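Local coordinates for type VI secretion system component (Escherichia coli O6, PDB 2P5Z), which is a component of the type VI secretion system that resembles phage T4 tail proteins gp27 and gp5, and is probably part of a tail-like injection apparatus, at residues G342-G347 with T363-S368; A229-N234 with K314-S319; Y306-A311 with E369-R374; W185-T190 with V198-D203; A67-A72 with L84-G89. One frame throughout, in Å; residues are numbered along the deposited sequence.

Interaction 1 of 5, residues G342-G347 with T363-S368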
# COMPACT_ATOMS: atom_id res chain seq x y z
N GLY A 342 -25.38 -5.63 26.10
CA GLY A 342 -25.85 -4.94 24.90
C GLY A 342 -24.68 -4.56 24.01
O GLY A 342 -23.66 -4.06 24.49
N VAL A 343 -24.79 -4.83 22.72
CA VAL A 343 -23.71 -4.52 21.79
C VAL A 343 -24.23 -3.74 20.61
O VAL A 343 -25.39 -3.91 20.21
CB VAL A 343 -22.92 -5.78 21.31
CG1 VAL A 343 -22.51 -6.65 22.48
CG2 VAL A 343 -23.71 -6.60 20.28
N LEU A 344 -23.40 -2.87 20.06
CA LEU A 344 -23.80 -2.06 18.92
C LEU A 344 -23.15 -2.65 17.70
O LEU A 344 -21.93 -2.77 17.65
CB LEU A 344 -23.34 -0.61 19.09
CG LEU A 344 -23.69 0.50 18.08
CD1 LEU A 344 -22.62 0.68 17.01
CD2 LEU A 344 -25.09 0.34 17.45
N ILE A 345 -23.96 -3.02 16.72
CA ILE A 345 -23.47 -3.61 15.50
C ILE A 345 -22.84 -2.54 14.63
O ILE A 345 -23.51 -1.58 14.24
CB ILE A 345 -24.60 -4.25 14.68
CG1 ILE A 345 -25.44 -5.20 15.55
CG2 ILE A 345 -24.03 -4.92 13.41
CD1 ILE A 345 -24.70 -6.43 16.09
N THR A 346 -21.55 -2.72 14.33
CA THR A 346 -20.82 -1.81 13.47
C THR A 346 -20.72 -2.33 12.04
O THR A 346 -20.49 -1.54 11.13
CB THR A 346 -19.40 -1.55 13.99
OG1 THR A 346 -18.65 -2.77 13.98
CG2 THR A 346 -19.45 -0.98 15.40
N GLY A 347 -20.86 -3.64 11.85
CA GLY A 347 -20.65 -4.21 10.52
C GLY A 347 -21.24 -5.61 10.39
O GLY A 347 -21.34 -6.31 11.39
N THR A 363 -19.50 -7.69 13.10
CA THR A 363 -18.56 -7.08 14.05
C THR A 363 -19.39 -6.14 14.90
O THR A 363 -20.49 -5.76 14.50
CB THR A 363 -17.39 -6.31 13.37
OG1 THR A 363 -17.92 -5.26 12.57
CG2 THR A 363 -16.58 -7.23 12.48
N ALA A 364 -18.89 -5.79 16.08
CA ALA A 364 -19.66 -4.99 17.03
C ALA A 364 -18.79 -4.35 18.11
O ALA A 364 -17.61 -4.68 18.26
CB ALA A 364 -20.75 -5.86 17.68
N ILE A 365 -19.37 -3.42 18.86
CA ILE A 365 -18.66 -2.82 19.99
C ILE A 365 -19.65 -2.83 21.16
O ILE A 365 -20.86 -2.85 20.92
CB ILE A 365 -18.12 -1.33 19.70
CG1 ILE A 365 -19.26 -0.34 19.46
CG2 ILE A 365 -17.06 -1.30 18.58
CD1 ILE A 365 -18.87 1.11 19.67
N PRO A 366 -19.14 -2.87 22.41
CA PRO A 366 -20.04 -2.84 23.56
C PRO A 366 -20.82 -1.55 23.63
O PRO A 366 -20.33 -0.52 23.18
CB PRO A 366 -19.09 -2.87 24.75
CG PRO A 366 -17.79 -3.37 24.23
CD PRO A 366 -17.72 -2.96 22.81
N TYR A 367 -22.04 -1.62 24.17
CA TYR A 367 -22.74 -0.42 24.61
C TYR A 367 -21.98 0.14 25.81
O TYR A 367 -21.46 -0.61 26.64
CB TYR A 367 -24.18 -0.73 24.99
CG TYR A 367 -25.07 0.49 25.06
CD1 TYR A 367 -25.71 0.95 23.92
CD2 TYR A 367 -25.27 1.18 26.27
CE1 TYR A 367 -26.53 2.07 23.96
CE2 TYR A 367 -26.10 2.31 26.32
CZ TYR A 367 -26.72 2.75 25.15
OH TYR A 367 -27.55 3.86 25.13
N SER A 368 -21.92 1.47 25.90
CA SER A 368 -21.29 2.14 27.02
C SER A 368 -21.94 3.50 27.13
O SER A 368 -22.51 3.99 26.16
CB SER A 368 -19.79 2.30 26.79
OG SER A 368 -19.13 2.80 27.95

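Interaction 2 of 5, residues A229-N234 with K314-S319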
# COMPACT_ATOMS: atom_id res chain seq x y z
N ALA A 229 -31.75 -16.53 15.04
CA ALA A 229 -30.90 -16.65 16.23
C ALA A 229 -29.43 -16.19 16.07
O ALA A 229 -29.00 -15.83 14.98
CB ALA A 229 -30.93 -18.08 16.73
N VAL A 230 -28.68 -16.23 17.17
CA VAL A 230 -27.27 -15.82 17.19
C VAL A 230 -26.33 -16.94 17.71
O VAL A 230 -26.75 -17.76 18.50
CB VAL A 230 -27.13 -14.48 18.01
CG1 VAL A 230 -26.40 -14.67 19.33
CG2 VAL A 230 -26.44 -13.43 17.19
N TRP A 231 -25.08 -17.00 17.24
CA TRP A 231 -24.10 -18.01 17.70
C TRP A 231 -22.67 -17.66 17.31
O TRP A 231 -22.44 -16.71 16.58
CB TRP A 231 -24.43 -19.40 17.16
CG TRP A 231 -24.01 -19.65 15.73
CD1 TRP A 231 -22.84 -20.21 15.29
CD2 TRP A 231 -24.79 -19.39 14.56
NE1 TRP A 231 -22.83 -20.28 13.92
CE2 TRP A 231 -24.02 -19.79 13.45
CE3 TRP A 231 -26.06 -18.85 14.34
CZ2 TRP A 231 -24.47 -19.66 12.13
CZ3 TRP A 231 -26.53 -18.74 13.04
CH2 TRP A 231 -25.73 -19.13 11.95
N GLY A 232 -21.71 -18.45 17.79
CA GLY A 232 -20.30 -18.27 17.42
C GLY A 232 -19.65 -17.02 18.01
O GLY A 232 -18.72 -16.46 17.43
N LEU A 233 -20.16 -16.58 19.16
CA LEU A 233 -19.73 -15.33 19.76
C LEU A 233 -18.28 -15.35 20.18
O LEU A 233 -17.81 -16.34 20.75
CB LEU A 233 -20.61 -14.94 20.94
CG LEU A 233 -22.12 -14.80 20.69
CD1 LEU A 233 -22.81 -14.20 21.90
CD2 LEU A 233 -22.42 -13.96 19.45
N ASN A 234 -17.58 -14.26 19.88
CA ASN A 234 -16.17 -14.11 20.22
C ASN A 234 -15.74 -12.64 20.40
O ASN A 234 -16.41 -11.71 19.93
CB ASN A 234 -15.30 -14.81 19.19
CG ASN A 234 -15.38 -14.16 17.83
OD1 ASN A 234 -14.51 -13.37 17.47
ND2 ASN A 234 -16.42 -14.49 17.06
N LYS A 314 -17.40 -10.02 17.97
CA LYS A 314 -17.86 -10.69 16.77
C LYS A 314 -18.87 -11.80 17.02
O LYS A 314 -19.10 -12.22 18.16
CB LYS A 314 -16.69 -11.22 15.95
CG LYS A 314 -15.83 -10.17 15.30
CD LYS A 314 -15.10 -10.75 14.10
CE LYS A 314 -13.76 -10.07 13.88
NZ LYS A 314 -12.85 -10.26 15.06
N GLY A 315 -19.48 -12.29 15.95
CA GLY A 315 -20.49 -13.32 16.08
C GLY A 315 -21.13 -13.71 14.76
O GLY A 315 -20.81 -13.15 13.72
N GLN A 316 -22.04 -14.68 14.82
CA GLN A 316 -22.76 -15.16 13.65
C GLN A 316 -24.25 -15.19 13.91
O GLN A 316 -24.67 -15.30 15.06
CB GLN A 316 -22.28 -16.54 13.24
CG GLN A 316 -21.19 -16.49 12.23
CD GLN A 316 -20.37 -17.74 12.25
OE1 GLN A 316 -19.86 -18.14 13.30
NE2 GLN A 316 -20.21 -18.36 11.09
N SER A 317 -25.03 -15.10 12.84
CA SER A 317 -26.48 -15.03 12.97
C SER A 317 -27.23 -15.41 11.69
O SER A 317 -26.66 -15.47 10.59
CB SER A 317 -26.92 -13.64 13.41
OG SER A 317 -28.29 -13.66 13.75
N THR A 318 -28.53 -15.67 11.88
CA THR A 318 -29.46 -15.93 10.78
C THR A 318 -30.56 -14.87 10.73
O THR A 318 -31.42 -14.91 9.84
CB THR A 318 -30.17 -17.32 10.91
OG1 THR A 318 -30.78 -17.44 12.21
CG2 THR A 318 -29.19 -18.45 10.69
N SER A 319 -30.56 -13.96 11.70
CA SER A 319 -31.50 -12.84 11.72
C SER A 319 -31.37 -11.94 10.50
O SER A 319 -30.29 -11.47 10.18
CB SER A 319 -31.32 -12.00 12.98
OG SER A 319 -32.05 -10.78 12.87

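Interaction 3 of 5, residues Y306-A311 with E369-R374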
# COMPACT_ATOMS: atom_id res chain seq x y z
N TYR A 306 -10.12 5.47 20.07
CA TYR A 306 -9.18 4.49 20.63
C TYR A 306 -9.91 3.37 21.36
O TYR A 306 -9.58 2.20 21.20
CB TYR A 306 -8.14 5.13 21.56
CG TYR A 306 -6.98 5.77 20.83
CD1 TYR A 306 -6.46 5.20 19.67
CD2 TYR A 306 -6.38 6.94 21.32
CE1 TYR A 306 -5.38 5.78 18.99
CE2 TYR A 306 -5.31 7.53 20.65
CZ TYR A 306 -4.81 6.94 19.50
OH TYR A 306 -3.75 7.52 18.84
N LEU A 307 -10.93 3.76 22.13
CA LEU A 307 -11.82 2.82 22.81
C LEU A 307 -12.59 1.94 21.80
O LEU A 307 -12.80 0.75 22.05
CB LEU A 307 -12.77 3.58 23.73
CG LEU A 307 -12.43 3.72 25.23
CD1 LEU A 307 -10.94 3.69 25.55
CD2 LEU A 307 -13.08 4.97 25.83
N ASN A 308 -12.98 2.52 20.67
CA ASN A 308 -13.63 1.79 19.59
C ASN A 308 -12.81 0.61 19.08
O ASN A 308 -13.34 -0.49 18.91
CB ASN A 308 -14.01 2.73 18.41
CG ASN A 308 -15.44 3.28 18.54
OD1 ASN A 308 -16.33 2.92 17.76
ND2 ASN A 308 -15.66 4.15 19.53
N GLU A 309 -11.52 0.81 18.85
CA GLU A 309 -10.70 -0.25 18.28
C GLU A 309 -10.00 -1.11 19.33
O GLU A 309 -9.24 -2.00 18.99
CB GLU A 309 -9.70 0.34 17.29
CG GLU A 309 -8.90 1.48 17.86
CD GLU A 309 -8.03 2.18 16.82
OE1 GLU A 309 -6.81 2.30 17.06
OE2 GLU A 309 -8.57 2.61 15.77
N GLN A 310 -10.28 -0.84 20.60
CA GLN A 310 -9.70 -1.57 21.72
C GLN A 310 -10.49 -2.84 22.03
O GLN A 310 -9.97 -3.76 22.66
CB GLN A 310 -9.73 -0.68 22.97
CG GLN A 310 -8.65 -0.99 23.99
CD GLN A 310 -8.89 -0.33 25.33
OE1 GLN A 310 -7.97 -0.19 26.14
NE2 GLN A 310 -10.13 0.09 25.57
N ALA A 311 -11.75 -2.88 21.61
CA ALA A 311 -12.62 -3.99 21.93
C ALA A 311 -13.50 -4.37 20.76
O ALA A 311 -14.55 -3.76 20.55
CB ALA A 311 -13.48 -3.65 23.13
N GLU A 369 -21.90 4.09 28.31
CA GLU A 369 -22.46 5.43 28.47
C GLU A 369 -21.37 6.48 28.47
O GLU A 369 -21.65 7.67 28.43
CB GLU A 369 -23.31 5.53 29.74
CG GLU A 369 -24.73 5.00 29.57
CD GLU A 369 -25.49 4.94 30.89
OE1 GLU A 369 -25.27 5.81 31.76
OE2 GLU A 369 -26.32 4.01 31.05
N ARG A 370 -20.12 6.04 28.52
CA ARG A 370 -19.02 6.99 28.52
C ARG A 370 -18.18 7.02 27.25
O ARG A 370 -17.15 7.71 27.22
CB ARG A 370 -18.17 6.90 29.81
CG ARG A 370 -17.83 5.51 30.33
CD ARG A 370 -16.71 4.86 29.53
NE ARG A 370 -15.64 4.32 30.36
CZ ARG A 370 -14.50 4.95 30.64
NH1 ARG A 370 -14.28 6.18 30.17
NH2 ARG A 370 -13.58 4.37 31.40
N TYR A 371 -18.60 6.29 26.23
CA TYR A 371 -18.16 6.52 24.84
C TYR A 371 -19.18 6.03 23.82
O TYR A 371 -20.10 5.30 24.17
CB TYR A 371 -16.77 5.97 24.54
CG TYR A 371 -16.64 4.48 24.31
CD1 TYR A 371 -16.67 3.59 25.37
CD2 TYR A 371 -16.42 3.98 23.03
CE1 TYR A 371 -16.53 2.23 25.17
CE2 TYR A 371 -16.27 2.62 22.82
CZ TYR A 371 -16.33 1.75 23.90
OH TYR A 371 -16.18 0.39 23.72
N GLY A 372 -19.00 6.44 22.56
CA GLY A 372 -19.90 6.05 21.46
C GLY A 372 -19.14 5.56 20.24
O GLY A 372 -17.90 5.48 20.27
N TYR A 373 -19.86 5.22 19.17
CA TYR A 373 -19.21 4.77 17.94
C TYR A 373 -18.52 5.95 17.27
O TYR A 373 -19.05 7.06 17.28
CB TYR A 373 -20.19 4.09 16.96
CG TYR A 373 -19.55 3.80 15.62
CD1 TYR A 373 -18.69 2.72 15.45
CD2 TYR A 373 -19.77 4.64 14.52
CE1 TYR A 373 -18.08 2.48 14.21
CE2 TYR A 373 -19.17 4.41 13.31
CZ TYR A 373 -18.33 3.34 13.15
OH TYR A 373 -17.76 3.15 11.91
N ARG A 374 -17.34 5.70 16.71
CA ARG A 374 -16.57 6.69 15.96
C ARG A 374 -15.89 5.96 14.81
O ARG A 374 -15.27 4.92 15.02
CB ARG A 374 -15.48 7.33 16.84
CG ARG A 374 -15.94 8.11 18.07
CD ARG A 374 -16.76 9.36 17.74
NE ARG A 374 -17.56 9.76 18.90
CZ ARG A 374 -18.70 10.44 18.83
NH1 ARG A 374 -19.20 10.81 17.64
NH2 ARG A 374 -19.34 10.75 19.95
O HOH W 1 -14.56 -1.02 21.38

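Interaction 4 of 5, residues W185-T190 with V198-D203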
# COMPACT_ATOMS: atom_id res chain seq x y z
N TRP A 185 -21.03 9.98 12.31
CA TRP A 185 -21.16 8.74 11.59
C TRP A 185 -22.49 8.61 10.90
O TRP A 185 -23.45 9.32 11.23
CB TRP A 185 -20.92 7.54 12.51
CG TRP A 185 -21.77 7.49 13.73
CD1 TRP A 185 -21.51 8.08 14.93
CD2 TRP A 185 -23.00 6.78 13.89
NE1 TRP A 185 -22.51 7.79 15.84
CE2 TRP A 185 -23.44 7.00 15.22
CE3 TRP A 185 -23.78 5.99 13.04
CZ2 TRP A 185 -24.62 6.44 15.72
CZ3 TRP A 185 -24.97 5.44 13.55
CH2 TRP A 185 -25.37 5.67 14.88
N PHE A 186 -22.55 7.70 9.94
CA PHE A 186 -23.79 7.44 9.27
C PHE A 186 -24.16 5.96 9.08
O PHE A 186 -23.30 5.07 9.09
CB PHE A 186 -23.87 8.19 7.93
CG PHE A 186 -22.78 7.85 6.96
CD1 PHE A 186 -21.56 8.51 6.99
CD2 PHE A 186 -23.00 6.91 5.96
CE1 PHE A 186 -20.55 8.22 6.06
CE2 PHE A 186 -22.00 6.60 5.02
CZ PHE A 186 -20.78 7.29 5.05
N ARG A 187 -25.45 5.73 8.88
CA ARG A 187 -25.94 4.45 8.43
C ARG A 187 -27.02 4.64 7.39
O ARG A 187 -27.52 5.75 7.18
CB ARG A 187 -26.51 3.65 9.60
CG ARG A 187 -27.82 4.16 10.16
CD ARG A 187 -28.02 3.52 11.50
NE ARG A 187 -29.24 3.96 12.15
CZ ARG A 187 -30.42 3.38 11.98
NH1 ARG A 187 -30.55 2.33 11.17
NH2 ARG A 187 -31.48 3.86 12.62
N PHE A 188 -27.40 3.54 6.74
CA PHE A 188 -28.43 3.57 5.74
C PHE A 188 -29.71 3.00 6.31
O PHE A 188 -29.68 2.14 7.18
CB PHE A 188 -27.96 2.83 4.50
CG PHE A 188 -26.84 3.52 3.79
CD1 PHE A 188 -27.10 4.41 2.77
CD2 PHE A 188 -25.53 3.30 4.17
CE1 PHE A 188 -26.07 5.06 2.14
CE2 PHE A 188 -24.50 3.95 3.54
CZ PHE A 188 -24.77 4.83 2.51
N ALA A 189 -30.85 3.52 5.85
CA ALA A 189 -32.14 3.04 6.31
C ALA A 189 -33.08 3.07 5.13
O ALA A 189 -32.76 3.66 4.10
CB ALA A 189 -32.68 3.90 7.44
N THR A 190 -34.23 2.43 5.26
CA THR A 190 -35.14 2.27 4.14
C THR A 190 -36.40 3.09 4.37
O THR A 190 -36.94 3.13 5.47
CB THR A 190 -35.41 0.77 3.90
OG1 THR A 190 -34.20 0.16 3.42
CG2 THR A 190 -36.58 0.53 2.89
N VAL A 198 -31.96 5.86 2.57
CA VAL A 198 -31.83 7.15 3.23
C VAL A 198 -30.58 7.11 4.10
O VAL A 198 -30.45 6.21 4.94
CB VAL A 198 -33.07 7.42 4.15
CG1 VAL A 198 -32.90 8.70 4.95
CG2 VAL A 198 -34.38 7.45 3.34
N ILE A 199 -29.67 8.07 3.91
CA ILE A 199 -28.47 8.24 4.76
C ILE A 199 -28.80 8.97 6.05
O ILE A 199 -29.24 10.10 6.03
CB ILE A 199 -27.40 9.10 4.06
CG1 ILE A 199 -27.15 8.60 2.63
CG2 ILE A 199 -26.13 9.16 4.90
CD1 ILE A 199 -26.42 9.60 1.78
N GLU A 200 -28.56 8.35 7.20
CA GLU A 200 -28.85 9.04 8.42
C GLU A 200 -27.58 9.30 9.15
O GLU A 200 -26.83 8.37 9.40
CB GLU A 200 -29.81 8.22 9.28
CG GLU A 200 -31.02 7.73 8.49
CD GLU A 200 -32.06 7.11 9.36
OE1 GLU A 200 -31.74 6.75 10.51
OE2 GLU A 200 -33.21 6.98 8.87
N PHE A 201 -27.35 10.56 9.49
CA PHE A 201 -26.14 10.97 10.19
C PHE A 201 -26.41 11.12 11.68
O PHE A 201 -27.49 11.59 12.08
CB PHE A 201 -25.62 12.31 9.65
CG PHE A 201 -25.28 12.30 8.17
CD1 PHE A 201 -23.99 11.95 7.73
CD2 PHE A 201 -26.22 12.69 7.22
CE1 PHE A 201 -23.65 11.98 6.38
CE2 PHE A 201 -25.89 12.72 5.87
CZ PHE A 201 -24.59 12.36 5.45
N TYR A 202 -25.43 10.74 12.51
CA TYR A 202 -25.54 10.86 13.96
C TYR A 202 -24.15 11.08 14.53
O TYR A 202 -23.16 10.75 13.88
CB TYR A 202 -26.06 9.57 14.61
CG TYR A 202 -27.38 9.06 14.10
CD1 TYR A 202 -28.58 9.59 14.58
CD2 TYR A 202 -27.44 8.07 13.15
CE1 TYR A 202 -29.79 9.12 14.14
CE2 TYR A 202 -28.64 7.60 12.69
CZ TYR A 202 -29.81 8.13 13.19
OH TYR A 202 -31.01 7.67 12.70
N ASP A 203 -24.10 11.60 15.76
CA ASP A 203 -22.85 11.81 16.48
C ASP A 203 -22.80 11.20 17.89
O ASP A 203 -21.76 11.31 18.57
CB ASP A 203 -22.43 13.29 16.48
CG ASP A 203 -23.48 14.24 17.07
OD1 ASP A 203 -24.28 13.86 17.95
OD2 ASP A 203 -23.48 15.43 16.65

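Interaction 5 of 5, residues A67-A72 with L84-G89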
# COMPACT_ATOMS: atom_id res chain seq x y z
N ALA A 67 -33.40 -3.14 -6.24
CA ALA A 67 -33.87 -3.42 -4.90
C ALA A 67 -33.59 -4.89 -4.61
O ALA A 67 -33.87 -5.74 -5.45
CB ALA A 67 -35.33 -3.13 -4.81
N PHE A 68 -33.03 -5.17 -3.44
CA PHE A 68 -32.71 -6.53 -3.09
C PHE A 68 -33.36 -6.86 -1.77
O PHE A 68 -33.11 -6.18 -0.79
CB PHE A 68 -31.20 -6.72 -3.00
CG PHE A 68 -30.79 -8.11 -2.65
CD1 PHE A 68 -30.94 -9.15 -3.57
CD2 PHE A 68 -30.27 -8.40 -1.40
CE1 PHE A 68 -30.56 -10.42 -3.27
CE2 PHE A 68 -29.90 -9.68 -1.08
CZ PHE A 68 -30.05 -10.70 -2.02
N SER A 69 -34.18 -7.92 -1.74
CA SER A 69 -34.96 -8.23 -0.54
C SER A 69 -34.70 -9.61 0.00
O SER A 69 -34.36 -10.51 -0.74
CB SER A 69 -36.46 -8.10 -0.81
OG SER A 69 -36.72 -7.20 -1.86
N LEU A 70 -34.88 -9.76 1.31
CA LEU A 70 -35.03 -11.07 1.93
C LEU A 70 -36.52 -11.33 2.13
O LEU A 70 -37.20 -10.57 2.82
CB LEU A 70 -34.28 -11.11 3.26
CG LEU A 70 -34.11 -12.35 4.15
CD1 LEU A 70 -34.60 -13.72 3.61
CD2 LEU A 70 -32.63 -12.43 4.54
N THR A 71 -37.01 -12.40 1.51
CA THR A 71 -38.44 -12.75 1.49
C THR A 71 -38.86 -13.53 2.75
O THR A 71 -38.07 -14.32 3.30
CB THR A 71 -38.80 -13.55 0.20
OG1 THR A 71 -38.05 -13.02 -0.91
CG2 THR A 71 -40.30 -13.48 -0.13
N ALA A 72 -40.08 -13.29 3.23
CA ALA A 72 -40.61 -13.94 4.43
C ALA A 72 -41.20 -15.31 4.11
O ALA A 72 -40.47 -16.27 3.81
CB ALA A 72 -41.65 -13.05 5.10
N LEU A 84 -38.85 -9.00 4.47
CA LEU A 84 -38.21 -8.86 5.78
C LEU A 84 -37.29 -7.64 5.90
O LEU A 84 -37.34 -6.92 6.90
CB LEU A 84 -37.46 -10.14 6.18
CG LEU A 84 -38.02 -11.06 7.29
CD1 LEU A 84 -39.53 -10.91 7.57
CD2 LEU A 84 -37.65 -12.52 7.01
N ARG A 85 -36.47 -7.41 4.87
CA ARG A 85 -35.55 -6.28 4.78
C ARG A 85 -35.17 -6.06 3.33
O ARG A 85 -34.90 -7.03 2.62
CB ARG A 85 -34.29 -6.52 5.61
CG ARG A 85 -33.36 -5.33 5.65
CD ARG A 85 -32.40 -5.36 6.84
NE ARG A 85 -31.23 -6.20 6.64
CZ ARG A 85 -30.12 -5.84 5.98
NH1 ARG A 85 -29.11 -6.70 5.89
NH2 ARG A 85 -30.02 -4.64 5.42
N THR A 86 -35.13 -4.81 2.89
CA THR A 86 -34.75 -4.47 1.52
C THR A 86 -33.55 -3.51 1.46
O THR A 86 -33.45 -2.57 2.25
CB THR A 86 -35.94 -3.82 0.78
OG1 THR A 86 -37.16 -4.33 1.30
CG2 THR A 86 -35.88 -4.12 -0.71
N LEU A 87 -32.65 -3.75 0.51
CA LEU A 87 -31.60 -2.79 0.20
C LEU A 87 -31.93 -2.03 -1.08
O LEU A 87 -32.05 -2.63 -2.15
CB LEU A 87 -30.24 -3.48 0.04
CG LEU A 87 -29.44 -3.84 1.30
CD1 LEU A 87 -29.69 -2.83 2.40
CD2 LEU A 87 -29.79 -5.23 1.78
N HIS A 88 -32.06 -0.71 -0.98
CA HIS A 88 -32.29 0.11 -2.19
C HIS A 88 -31.01 0.80 -2.65
O HIS A 88 -30.20 1.28 -1.83
CB HIS A 88 -33.36 1.15 -1.94
CG HIS A 88 -34.72 0.57 -1.72
ND1 HIS A 88 -35.56 0.21 -2.75
CD2 HIS A 88 -35.40 0.31 -0.57
CE1 HIS A 88 -36.70 -0.25 -2.25
NE2 HIS A 88 -36.63 -0.20 -0.94
N GLY A 89 -30.82 0.84 -3.96
CA GLY A 89 -29.62 1.40 -4.50
C GLY A 89 -29.57 1.38 -6.00
O GLY A 89 -30.60 1.26 -6.66

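Interaction 1 of 5, residues G342-G347 with T363-S368
Leu344 and Ile365 pair at the middle of this contact. Leu344 N gives a hydrogen bond to Ile365 O at 2.7 Å, and Ile365 N returns one to Leu344 O. Their side chains leave on the same face, where Leu344 CB rests 4.1 Å from Ile365 CG1. On the face of Ala364 and Ile345, Ala364 CB has Ile345 CD1 nearby. Val343 CG2 also reaches Ala364 CB, at 4.0 Å. Leu313 of strand 311-317 packs against both Val343 and Ala364, so this apolar side is buried.

The segments belong to a beta hairpin of strands 343-353 and 359-366, in a chain related to the phage baseplate hub. A classic beta bulge interrupts the ladder: Thr346 and Gly347 both face Thr363. Thr346 N bonds to Thr363 O at 3.2 Å, and Gly347 N adds a weak bond to the same oxygen at 3.4 Å.

The two threonines are partly exposed. Their side chains cross at about a right angle, with Thr346 OG1 hydrogen-bonded to Thr363 OG1 at 3.0 Å. Thr346 OG1 lies between its backbone N and carbonyl carbon (chi1 63°). Thr346 CG2, anti to the carbonyl carbon, touches Ile365 CG2 at 4.0 Å.

At the far end, Tyr367 N bonds to Gly342 O at 2.9 Å, nearly straight at 169°. The Tyr367 ring then leads away from the pair, and this residue is partly exposed.

Interaction 2 of 5, residues A229-N234 with K314-S319
Ala229 O is gripped by two donors, Ser317 OG at 2.6 Å and Thr318 N at 3.1 Å. The hydroxyl comes from above the carbonyl plane, while the amide lies nearly in line with the C=O bond. Thr318 OG1 in turn accepts from Ala229 N. Ser317 OG also accepts from Ser319 N, which makes an ST turn at the end of the strand.

Strands 230-237 and 311-317 run antiparallel here, with a bulge between Trp231 and Asn234. Gln316 CB sits over one face of the Trp231 indole, 3.9 Å from the centroid of its five-membered ring, a CH-pi contact. Thr318 CG2 touches the Trp231 ring edge at CZ3, 3.6 Å away. At the bulge, Asn234 ND2 bonds to Gly232 O at 3.1 Å, with that oxygen in the amide plane. Lys314 CB lies 3.4 Å from Asn234 OD1.

Side-chain hydroxyls thus extend the backbone ladder at one end, and at the other the Asn234 side-chain amide bonds back to Gly232 O within the bulge.

Interaction 3 of 5, residues Y306-A311 with E369-R374
Leu307 and Asn308, in the C-terminal part of helix 298-308, dock onto the loop that follows strand 359-366. The two residues use different sides of the Tyr371 ring. Leu307 CB stands over the centre of one face, 3.8 Å from the ring centroid, in a CH-pi contact. Asn308 ND2 instead meets the edge in the ring plane, 3.6 Å from Tyr371 CD2. The amide and ring planes are 77° apart.

Both ends of the Asn308 side-chain amide bond to the loop backbone. Asn308 ND2 donates to Gly372 O at 2.7 Å, and that oxygen lies in the amide plane. Asn308 OD1 accepts from Arg374 N at 3.1 Å, with the donor well above the plane of the side-chain carbonyl. Asn308 ND2 also bonds to Glu304 O, one turn back in the helix. Asn308 and Tyr373 cross at about a right angle, and Asn308 OD1 lies 3.3 Å from Tyr373 CD1.

Arg374 NE makes a salt bridge with Glu304 OE1, while Arg374 NH1 bonds to Gly183 O and probably to Asp203 O. A water joins the far end of the Tyr371 side chain to the helix: it lies 3.2 Å from Tyr371 OH and 2.8 Å from Asn308 O.

Interaction 4 of 5, residues W185-T190 with V198-D203
A regular antiparallel beta hairpin joins strands 185-191 and 196-202 through Trp185 with Tyr202, Arg187 with Glu200 and Ala189 with Val198. Each of these pairs has two backbone hydrogen bonds; Glu200 N to Arg187 O, 2.8 Å, is almost straight at 178°.

On the face of these residues, Tyr202 CB sits over the six-membered ring of Trp185, 3.8 Å from its centroid. The Tyr202 ring lies obliquely to the indole, with planes 40° apart, and its CD2 touches Trp185 CH2 at 3.6 Å. Glu200 OE1 is 3.6 Å from Arg187 NH2, but over the guanidinium face. This salt bridge rests on charge alone, since no N-H points at the oxygen.

The other face is apolar. Phe186 lies side by side with Ile199 and Phe201, its CB 3.9 Å from Ile199 CG2.

Helix 171-182 covers Phe186 and Phe201 through Leu179, helix 131-140 also packs on Phe201, and strand 150-153 runs parallel beside strand 196-202.

Interaction 5 of 5, residues A67-A72 with L84-G89
Ala67 CB lies obliquely against the His88 imidazole, 3.9 Å from His88 ND1 and a little further from CE1. The Phe68 ring leads away from the facing strand, its CG anti to the backbone N (chi1 -180°). It makes an edge-to-face contact with Phe33 and also packs on Ile47 and Leu110. The flat guanidinium of Arg85 points off too, to a salt bridge with Glu37 and a hydrogen bond to Ser320 O.

Strands 65-70 and 85-99 follow each other as the arms of an antiparallel hairpin, and most of their connecting loop is not modelled. Phe68 and Leu87 are bonded both ways, with Leu87 N to Phe68 O at 2.8 Å. Leu70 N bonds to Arg85 O at 3.0 Å, whereas Leu70 O accepts a hydrogen bond from Leu84 N at 2.8 Å.

On the face of Ala67, Ser69 OG touches Thr86 CG2 at 3.4 Å. Near the missing loop, the exposed Leu84 reaches Ala72 CB with CD1, 3.9 Å away.

How the interactions relate
From the N terminus, interaction 5 closes first, across a short loop between strands 65-70 and 85-99. Interaction 4 follows as a separate hairpin. The two touch where Thr190 OG1 probably bonds to Thr86 O. Interaction 2 then closes a long loop, from 229-234 to 314-319. Interaction 3 opens within that loop and closes beyond it, so the two cross. Interaction 1 is nested inside interaction 3 and touches it through Ile365, Thr346 and Pro366. Strands 311-317 and 359-366 are neighbours, which brings interactions 1 and 2 together at Thr363 and Lys314. Arg374 probably bonds to Asp203 O, tying interaction 3 to interaction 4.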